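Local coordinates for microcin B17-processing protein McbB (Escherichia coli str. K-12 substr. MG1655, PDB 6GRH) that is needed to process the inactive microcin B17 precursor McbA into the active antibiotic peptide, at residues L94-F108 with I133-N147. Residues are numbered along the deposited sequence; the frame is centred on the assembly and turned at random.
Sequences LWVNSVIISDVPHLF and INVSDSTLIWLHLEN
V99 and I101 pair with I141 and L143 where strands 97-102 and 139-144 run parallel, the two axes 20° apart and 4.6 Å at closest approach. The backbone bonds alternate in the parallel manner: V99 N and O bond L140 O and W142 N, and I101 N and O bond W142 O and H144 N. The side chains of V99, I101, I141 and L143 share one face of the sheet. There I101 crosses I141 obliquely. With CG1 beside the backbone N (chi1 -58°) and the chain extended beyond it, CD1 reaches back to I141 CG2 at 3.7 Å, while CG2 touches CD1 of L143, its bridge partner. V99 CG2 lies alongside I141 CG1 at 3.9 Å.

S98, I100, S102, L140, W142 and H144 lie on the opposite face of these two strands. S102 OG donates to H144 O at 2.7 Å and accepts from V104 N, closing an ST turn at the strand end. The edge of F108 points at the face of the H144 imidazole in an offset edge-to-face pair, planes at 86°. V104 CG2 meets that imidazole at its edge. Beyond the strands, D103 grips the backbone of segment 133-147 with both carboxylate oxygens, each through its syn lone pair: OD1 takes E146 N at 2.9 Å and OD2 takes N147 N at 2.8 Å.

The pair is central in the parallel part of a mixed sheet (strand order 2-1-3-4), consistent with a Rossmann-like pattern; helix 150-160 links 139-144 to 167-174. Strand 122-127 bonds the far edge of 97-102, and strand 167-174 follows 139-144; its S171 OG bonds both W142 NE1 and H144 ND1. E146 forms a salt bridge with R239 of helix 236-254. F160 of helix 150-160 packs on I141 and V135.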
# COMPACT_ATOMS: atom_id res chain seq x y z
N LEU B 94 -15.58 5.54 -27.54
CA LEU B 94 -16.62 5.66 -26.50
C LEU B 94 -17.18 7.06 -26.35
O LEU B 94 -18.37 7.23 -26.13
CB LEU B 94 -16.10 5.16 -25.14
CG LEU B 94 -17.18 5.03 -24.05
CD1 LEU B 94 -18.28 4.06 -24.45
CD2 LEU B 94 -16.53 4.60 -22.74
N TRP B 95 -16.31 8.05 -26.44
CA TRP B 95 -16.69 9.45 -26.43
C TRP B 95 -16.40 9.99 -27.82
O TRP B 95 -15.27 9.91 -28.30
CB TRP B 95 -15.93 10.20 -25.33
CG TRP B 95 -16.13 9.52 -24.04
CD1 TRP B 95 -17.31 9.42 -23.35
CD2 TRP B 95 -15.18 8.76 -23.32
NE1 TRP B 95 -17.13 8.67 -22.23
CE2 TRP B 95 -15.83 8.24 -22.19
CE3 TRP B 95 -13.82 8.48 -23.50
CZ2 TRP B 95 -15.17 7.47 -21.23
CZ3 TRP B 95 -13.18 7.72 -22.58
CH2 TRP B 95 -13.85 7.21 -21.45
N VAL B 96 -17.43 10.52 -28.45
CA VAL B 96 -17.35 10.99 -29.82
C VAL B 96 -16.69 12.36 -29.92
O VAL B 96 -16.35 12.80 -31.01
CB VAL B 96 -18.73 11.04 -30.49
CG1 VAL B 96 -19.42 9.67 -30.43
CG2 VAL B 96 -19.65 12.13 -29.91
N ASN B 97 -16.55 13.03 -28.79
CA ASN B 97 -16.00 14.35 -28.72
C ASN B 97 -15.50 14.64 -27.30
O ASN B 97 -15.99 14.04 -26.36
CB ASN B 97 -17.15 15.29 -29.04
CG ASN B 97 -16.76 16.72 -28.97
OD1 ASN B 97 -17.46 17.53 -28.37
ND2 ASN B 97 -15.59 17.03 -29.55
N SER B 98 -14.51 15.53 -27.20
CA SER B 98 -14.07 16.11 -25.93
C SER B 98 -14.28 17.63 -25.88
O SER B 98 -14.25 18.31 -26.92
CB SER B 98 -12.60 15.79 -25.72
OG SER B 98 -12.40 14.41 -25.47
N VAL B 99 -14.50 18.16 -24.68
CA VAL B 99 -14.50 19.59 -24.43
C VAL B 99 -13.58 19.84 -23.25
O VAL B 99 -13.49 19.02 -22.36
CB VAL B 99 -15.89 20.18 -24.16
CG1 VAL B 99 -16.78 20.06 -25.39
CG2 VAL B 99 -16.61 19.54 -22.99
N ILE B 100 -12.91 20.98 -23.25
CA ILE B 100 -12.10 21.40 -22.12
C ILE B 100 -12.79 22.60 -21.48
O ILE B 100 -13.07 23.59 -22.17
CB ILE B 100 -10.67 21.75 -22.53
CG1 ILE B 100 -9.99 20.50 -23.06
CG2 ILE B 100 -9.89 22.30 -21.32
CD1 ILE B 100 -8.60 20.75 -23.59
N ILE B 101 -13.13 22.48 -20.20
CA ILE B 101 -13.74 23.57 -19.43
C ILE B 101 -12.67 24.03 -18.45
O ILE B 101 -12.06 23.19 -17.73
CB ILE B 101 -15.04 23.15 -18.69
CG1 ILE B 101 -16.09 22.62 -19.67
CG2 ILE B 101 -15.60 24.33 -17.92
CD1 ILE B 101 -17.41 22.14 -19.08
N SER B 102 -12.40 25.33 -18.41
CA SER B 102 -11.29 25.79 -17.57
C SER B 102 -11.44 27.20 -17.09
O SER B 102 -12.13 28.01 -17.71
CB SER B 102 -9.97 25.68 -18.36
OG SER B 102 -8.84 25.86 -17.51
N ASP B 103 -10.78 27.49 -15.98
CA ASP B 103 -10.61 28.87 -15.50
C ASP B 103 -9.43 29.56 -16.15
O ASP B 103 -9.27 30.77 -15.98
CB ASP B 103 -10.52 28.92 -13.96
CG ASP B 103 -9.26 28.23 -13.37
OD1 ASP B 103 -8.49 27.54 -14.06
OD2 ASP B 103 -9.08 28.35 -12.12
N VAL B 104 -8.61 28.84 -16.91
CA VAL B 104 -7.54 29.44 -17.73
C VAL B 104 -7.69 29.01 -19.20
O VAL B 104 -6.77 28.42 -19.76
CB VAL B 104 -6.11 29.13 -17.18
CG1 VAL B 104 -5.88 29.82 -15.85
CG2 VAL B 104 -5.85 27.63 -17.03
N PRO B 105 -8.83 29.33 -19.84
CA PRO B 105 -9.03 28.88 -21.23
C PRO B 105 -7.97 29.36 -22.20
O PRO B 105 -7.70 28.67 -23.17
CB PRO B 105 -10.40 29.45 -21.60
CG PRO B 105 -10.57 30.64 -20.71
CD PRO B 105 -9.92 30.23 -19.40
N HIS B 106 -7.40 30.55 -21.97
CA HIS B 106 -6.28 31.05 -22.78
C HIS B 106 -5.05 30.10 -22.88
O HIS B 106 -4.39 30.09 -23.91
CB HIS B 106 -5.85 32.47 -22.32
CG HIS B 106 -5.55 32.57 -20.86
ND1 HIS B 106 -6.53 32.51 -19.88
CD2 HIS B 106 -4.37 32.72 -20.20
CE1 HIS B 106 -5.97 32.64 -18.69
NE2 HIS B 106 -4.66 32.77 -18.85
N LEU B 107 -4.78 29.28 -21.86
CA LEU B 107 -3.73 28.24 -21.93
C LEU B 107 -3.98 27.25 -23.06
O LEU B 107 -3.05 26.63 -23.56
CB LEU B 107 -3.60 27.49 -20.58
CG LEU B 107 -2.69 26.24 -20.50
CD1 LEU B 107 -1.23 26.62 -20.80
CD2 LEU B 107 -2.82 25.53 -19.13
N PHE B 108 -5.24 27.11 -23.48
CA PHE B 108 -5.64 26.15 -24.50
C PHE B 108 -6.06 26.79 -25.81
O PHE B 108 -6.65 26.12 -26.63
CB PHE B 108 -6.81 25.33 -23.99
CG PHE B 108 -6.52 24.59 -22.74
CD1 PHE B 108 -6.95 25.07 -21.52
CD2 PHE B 108 -5.78 23.43 -22.78
CE1 PHE B 108 -6.69 24.37 -20.35
CE2 PHE B 108 -5.51 22.72 -21.61
CZ PHE B 108 -5.97 23.20 -20.39
N ILE B 133 -23.63 26.94 -20.33
CA ILE B 133 -22.68 26.01 -20.96
C ILE B 133 -23.49 24.78 -21.41
O ILE B 133 -24.14 24.16 -20.58
CB ILE B 133 -21.57 25.58 -19.96
CG1 ILE B 133 -20.79 26.78 -19.41
CG2 ILE B 133 -20.60 24.60 -20.62
CD1 ILE B 133 -19.88 26.43 -18.23
N ASN B 134 -23.48 24.45 -22.70
CA ASN B 134 -24.10 23.21 -23.22
C ASN B 134 -23.04 22.18 -23.65
O ASN B 134 -22.00 22.58 -24.18
CB ASN B 134 -24.97 23.53 -24.43
N VAL B 135 -23.31 20.89 -23.44
CA VAL B 135 -22.49 19.78 -23.97
C VAL B 135 -23.37 18.67 -24.57
O VAL B 135 -24.37 18.28 -23.98
CB VAL B 135 -21.60 19.16 -22.85
CG1 VAL B 135 -20.76 18.02 -23.39
CG2 VAL B 135 -20.70 20.21 -22.22
N SER B 136 -22.97 18.15 -25.73
CA SER B 136 -23.68 17.05 -26.41
C SER B 136 -23.54 15.66 -25.78
O SER B 136 -22.71 15.46 -24.90
CB SER B 136 -23.14 16.92 -27.84
OG SER B 136 -23.26 18.14 -28.55
N ASP B 137 -24.33 14.70 -26.30
CA ASP B 137 -24.24 13.26 -25.98
C ASP B 137 -22.83 12.66 -26.19
O ASP B 137 -22.11 13.02 -27.13
CB ASP B 137 -25.25 12.42 -26.81
CG ASP B 137 -26.71 12.55 -26.31
OD1 ASP B 137 -27.01 13.48 -25.53
OD2 ASP B 137 -27.57 11.72 -26.71
N SER B 138 -22.46 11.73 -25.31
CA SER B 138 -21.23 10.97 -25.45
C SER B 138 -19.98 11.85 -25.54
O SER B 138 -19.10 11.59 -26.34
CB SER B 138 -21.30 10.02 -26.65
OG SER B 138 -22.46 9.23 -26.57
N THR B 139 -19.91 12.88 -24.70
CA THR B 139 -18.78 13.79 -24.67
C THR B 139 -17.95 13.55 -23.42
O THR B 139 -18.52 13.38 -22.33
CB THR B 139 -19.28 15.24 -24.64
OG1 THR B 139 -20.06 15.48 -25.81
CG2 THR B 139 -18.15 16.23 -24.56
N LEU B 140 -16.62 13.53 -23.59
CA LEU B 140 -15.69 13.58 -22.46
C LEU B 140 -15.47 15.04 -22.06
O LEU B 140 -15.06 15.87 -22.87
CB LEU B 140 -14.36 12.93 -22.81
CG LEU B 140 -13.23 12.90 -21.77
CD1 LEU B 140 -13.63 12.09 -20.55
CD2 LEU B 140 -11.97 12.35 -22.39
N ILE B 141 -15.78 15.37 -20.82
CA ILE B 141 -15.58 16.71 -20.31
C ILE B 141 -14.31 16.75 -19.46
O ILE B 141 -14.25 16.11 -18.39
CB ILE B 141 -16.80 17.19 -19.48
CG1 ILE B 141 -18.08 17.11 -20.31
CG2 ILE B 141 -16.55 18.57 -18.91
CD1 ILE B 141 -19.35 17.47 -19.57
N TRP B 142 -13.32 17.51 -19.93
CA TRP B 142 -12.11 17.75 -19.17
C TRP B 142 -12.24 19.08 -18.45
O TRP B 142 -12.33 20.12 -19.08
CB TRP B 142 -10.87 17.77 -20.09
CG TRP B 142 -9.59 17.69 -19.29
CD1 TRP B 142 -9.17 18.59 -18.32
CD2 TRP B 142 -8.61 16.66 -19.33
NE1 TRP B 142 -7.97 18.18 -17.80
CE2 TRP B 142 -7.62 17.00 -18.37
CE3 TRP B 142 -8.46 15.50 -20.09
CZ2 TRP B 142 -6.49 16.20 -18.14
CZ3 TRP B 142 -7.34 14.70 -19.86
CH2 TRP B 142 -6.37 15.06 -18.89
N LEU B 143 -12.26 19.05 -17.11
CA LEU B 143 -12.30 20.27 -16.31
C LEU B 143 -10.93 20.54 -15.71
O LEU B 143 -10.47 19.75 -14.90
CB LEU B 143 -13.34 20.13 -15.21
CG LEU B 143 -13.47 21.22 -14.16
CD1 LEU B 143 -13.80 22.58 -14.76
CD2 LEU B 143 -14.55 20.79 -13.15
N HIS B 144 -10.30 21.65 -16.10
CA HIS B 144 -8.96 21.97 -15.64
C HIS B 144 -9.05 23.27 -14.84
O HIS B 144 -9.46 24.29 -15.38
CB HIS B 144 -7.99 22.11 -16.80
CG HIS B 144 -6.64 22.59 -16.40
ND1 HIS B 144 -5.75 21.80 -15.71
CD2 HIS B 144 -6.05 23.80 -16.53
CE1 HIS B 144 -4.66 22.50 -15.46
NE2 HIS B 144 -4.80 23.71 -15.98
N LEU B 145 -8.60 23.22 -13.58
CA LEU B 145 -8.62 24.37 -12.68
C LEU B 145 -7.24 24.72 -12.11
O LEU B 145 -6.61 23.87 -11.46
CB LEU B 145 -9.57 24.10 -11.51
CG LEU B 145 -11.03 23.89 -11.91
CD1 LEU B 145 -11.87 23.53 -10.69
CD2 LEU B 145 -11.58 25.13 -12.59
N GLU B 146 -6.76 25.93 -12.37
CA GLU B 146 -5.64 26.52 -11.63
C GLU B 146 -6.08 27.02 -10.26
O GLU B 146 -5.38 26.82 -9.26
CB GLU B 146 -4.97 27.66 -12.40
CG GLU B 146 -4.03 27.16 -13.46
CD GLU B 146 -3.06 28.18 -14.04
OE1 GLU B 146 -2.84 29.28 -13.48
OE2 GLU B 146 -2.47 27.80 -15.07
N ASN B 147 -7.23 27.67 -10.20
CA ASN B 147 -7.75 28.15 -8.94
C ASN B 147 -8.91 27.26 -8.53
O ASN B 147 -10.06 27.48 -8.91
CB ASN B 147 -8.12 29.61 -9.07
CG ASN B 147 -6.94 30.44 -9.54
OD1 ASN B 147 -5.85 30.36 -8.96
ND2 ASN B 147 -7.13 31.20 -10.62
O HOH W 1 -20.18 18.90 -26.84
O HOH W 2 -11.19 28.94 -10.64